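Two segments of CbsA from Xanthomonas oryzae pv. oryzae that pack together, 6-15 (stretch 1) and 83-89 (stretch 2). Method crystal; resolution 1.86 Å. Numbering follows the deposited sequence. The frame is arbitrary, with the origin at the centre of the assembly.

Stretch 1 6-15: NPFVGASGYV
Stretch 2 83-89: NTPITVG

Residues 12-13 and the strand beginning at Ile-86 pair in parallel, with Ser-12 CA 4.6 Å from Ile-86 CA and Gly-13 CA 4.8 Å from Thr-87 CA. Phi/psi values are extended: -81/179 at Ser-12, -129/152 at Gly-13, -141/137 at Ile-86, -101/139 at Thr-87. Two turns precede the pairing, type I from Asn-6 to Val-9 and type II from Phe-8 to Ala-11; in the second, Gly-10 takes a positive phi (72/8), which favours glycine.

Three backbone hydrogen bonds fix the register: Ser-12 N to Pro-85 O (3.0 Å, 145°), Thr-87 N to Ser-12 O (2.9 Å, 162°) and Tyr-14 N to Thr-87 O (3.0 Å, 150°). Ser-12 thus brackets Ile-86, as parallel pairing requires. Ser-12 O also receives a CA-H contact from Ile-86 CA at 3.2 Å.

Ser-12 (chi1 p) and Ile-86 (t, t) share one sheet face, OG 3.6 Å from CG1. Thr-87 (p) lies on the other, where its OG1 meets Phe-8 CE1 (chi1 m) at 3.9 Å. Apolar contacts join Ala-11 CB to Pro-85 CG (3.7 Å) and Tyr-14 CD2 (chi1 t) to Val-88 CG1 (t) at 4.0 Å.

Water 2 links Ser-12 OG (2.8 Å) with Thr-84 O (2.9 Å); water 3 donates to Tyr-14 O (3.0 Å) and accepts from Gly-89 N (3.2 Å), extending the pairing beyond direct bonds.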

# COMPACT_ATOMS: atom_id res chain seq x y z
N ASN A 6 1.45 -4.11 -19.62
CA ASN A 6 0.76 -4.32 -18.35
C ASN A 6 0.95 -5.77 -17.95
O ASN A 6 0.28 -6.65 -18.53
CB ASN A 6 -0.72 -3.97 -18.46
CG ASN A 6 -1.49 -4.26 -17.18
OD1 ASN A 6 -0.90 -4.67 -16.17
ND2 ASN A 6 -2.79 -4.05 -17.20
N PRO A 7 1.79 -6.07 -16.95
CA PRO A 7 2.09 -7.47 -16.63
C PRO A 7 0.91 -8.24 -16.06
O PRO A 7 0.99 -9.47 -15.96
CB PRO A 7 3.21 -7.37 -15.58
CG PRO A 7 2.91 -6.07 -14.89
CD PRO A 7 2.36 -5.14 -15.96
N PHE A 8 -0.17 -7.56 -15.68
CA PHE A 8 -1.31 -8.28 -15.13
C PHE A 8 -2.21 -8.87 -16.20
O PHE A 8 -3.00 -9.76 -15.89
CB PHE A 8 -2.11 -7.34 -14.22
CG PHE A 8 -1.36 -6.93 -12.98
CD1 PHE A 8 -1.45 -7.67 -11.82
CD2 PHE A 8 -0.53 -5.82 -12.99
CE1 PHE A 8 -0.76 -7.30 -10.68
CE2 PHE A 8 0.16 -5.45 -11.86
CZ PHE A 8 0.05 -6.18 -10.71
N VAL A 9 -2.11 -8.40 -17.44
CA VAL A 9 -3.05 -8.81 -18.48
C VAL A 9 -2.85 -10.29 -18.77
O VAL A 9 -1.74 -10.73 -19.09
CB VAL A 9 -2.88 -7.97 -19.75
CG1 VAL A 9 -3.70 -8.58 -20.87
CG2 VAL A 9 -3.26 -6.53 -19.48
N GLY A 10 -3.93 -11.06 -18.65
CA GLY A 10 -3.88 -12.48 -18.93
C GLY A 10 -3.14 -13.33 -17.93
O GLY A 10 -2.96 -14.53 -18.17
N ALA A 11 -2.72 -12.77 -16.80
CA ALA A 11 -1.86 -13.48 -15.85
C ALA A 11 -2.62 -13.88 -14.60
O ALA A 11 -3.51 -13.16 -14.12
CB ALA A 11 -0.67 -12.61 -15.45
N SER A 12 -2.25 -15.04 -14.05
CA SER A 12 -2.67 -15.37 -12.70
C SER A 12 -1.73 -14.67 -11.72
O SER A 12 -0.79 -13.96 -12.12
CB SER A 12 -2.68 -16.88 -12.49
OG SER A 12 -1.40 -17.46 -12.70
N GLY A 13 -1.98 -14.85 -10.43
CA GLY A 13 -1.14 -14.27 -9.40
C GLY A 13 -0.71 -15.30 -8.39
O GLY A 13 -1.40 -16.28 -8.12
N TYR A 14 0.46 -15.04 -7.80
CA TYR A 14 1.04 -15.95 -6.81
C TYR A 14 0.29 -15.85 -5.49
O TYR A 14 0.10 -14.76 -4.94
CB TYR A 14 2.52 -15.60 -6.64
CG TYR A 14 3.18 -16.15 -5.40
CD1 TYR A 14 3.25 -17.53 -5.18
CD2 TYR A 14 3.73 -15.30 -4.44
CE1 TYR A 14 3.85 -18.04 -4.04
CE2 TYR A 14 4.34 -15.81 -3.30
CZ TYR A 14 4.39 -17.19 -3.11
OH TYR A 14 4.98 -17.72 -1.98
N VAL A 15 -0.18 -16.99 -4.99
CA VAL A 15 -0.92 -17.08 -3.73
C VAL A 15 0.07 -17.51 -2.64
O VAL A 15 0.59 -18.63 -2.66
CB VAL A 15 -2.11 -18.05 -3.83
CG1 VAL A 15 -2.79 -18.21 -2.48
CG2 VAL A 15 -3.13 -17.59 -4.91
N ASN A 83 1.45 -21.98 -20.41
CA ASN A 83 1.28 -20.91 -21.40
C ASN A 83 0.50 -19.73 -20.83
O ASN A 83 -0.12 -18.97 -21.59
CB ASN A 83 0.59 -21.42 -22.67
CG ASN A 83 1.33 -22.57 -23.31
OD1 ASN A 83 2.56 -22.55 -23.44
ND2 ASN A 83 0.59 -23.60 -23.71
N THR A 84 0.52 -19.56 -19.52
CA THR A 84 -0.21 -18.49 -18.85
C THR A 84 0.78 -17.72 -17.99
O THR A 84 1.49 -18.34 -17.16
CB THR A 84 -1.36 -19.05 -18.01
OG1 THR A 84 -2.18 -19.89 -18.84
CG2 THR A 84 -2.21 -17.92 -17.42
N PRO A 85 0.92 -16.41 -18.16
CA PRO A 85 1.81 -15.66 -17.28
C PRO A 85 1.29 -15.66 -15.85
O PRO A 85 0.11 -15.95 -15.59
CB PRO A 85 1.81 -14.25 -17.88
CG PRO A 85 0.50 -14.15 -18.58
CD PRO A 85 0.23 -15.53 -19.12
N ILE A 86 2.18 -15.35 -14.91
CA ILE A 86 1.85 -15.24 -13.49
C ILE A 86 2.64 -14.06 -12.92
O ILE A 86 3.81 -13.86 -13.26
CB ILE A 86 2.17 -16.56 -12.75
CG1 ILE A 86 1.76 -16.49 -11.27
CG2 ILE A 86 3.65 -16.91 -12.89
CD1 ILE A 86 1.91 -17.81 -10.52
N THR A 87 1.98 -13.24 -12.09
CA THR A 87 2.66 -12.14 -11.42
C THR A 87 2.99 -12.52 -9.98
O THR A 87 2.18 -13.17 -9.30
CB THR A 87 1.84 -10.84 -11.47
OG1 THR A 87 0.57 -10.99 -10.82
CG2 THR A 87 1.60 -10.41 -12.90
N VAL A 88 4.19 -12.14 -9.54
CA VAL A 88 4.65 -12.35 -8.16
C VAL A 88 4.80 -10.97 -7.53
O VAL A 88 5.67 -10.19 -7.93
CB VAL A 88 5.96 -13.14 -8.10
CG1 VAL A 88 6.37 -13.36 -6.66
CG2 VAL A 88 5.80 -14.47 -8.81
N GLY A 89 3.96 -10.67 -6.55
CA GLY A 89 3.94 -9.34 -5.96
C GLY A 89 4.90 -9.21 -4.80
O GLY A 89 4.84 -9.97 -3.84
O HOH W 1 -1.99 -11.31 -11.81
O HOH W 2 0.01 -18.82 -14.67
O HOH W 3 1.23 -12.18 -5.83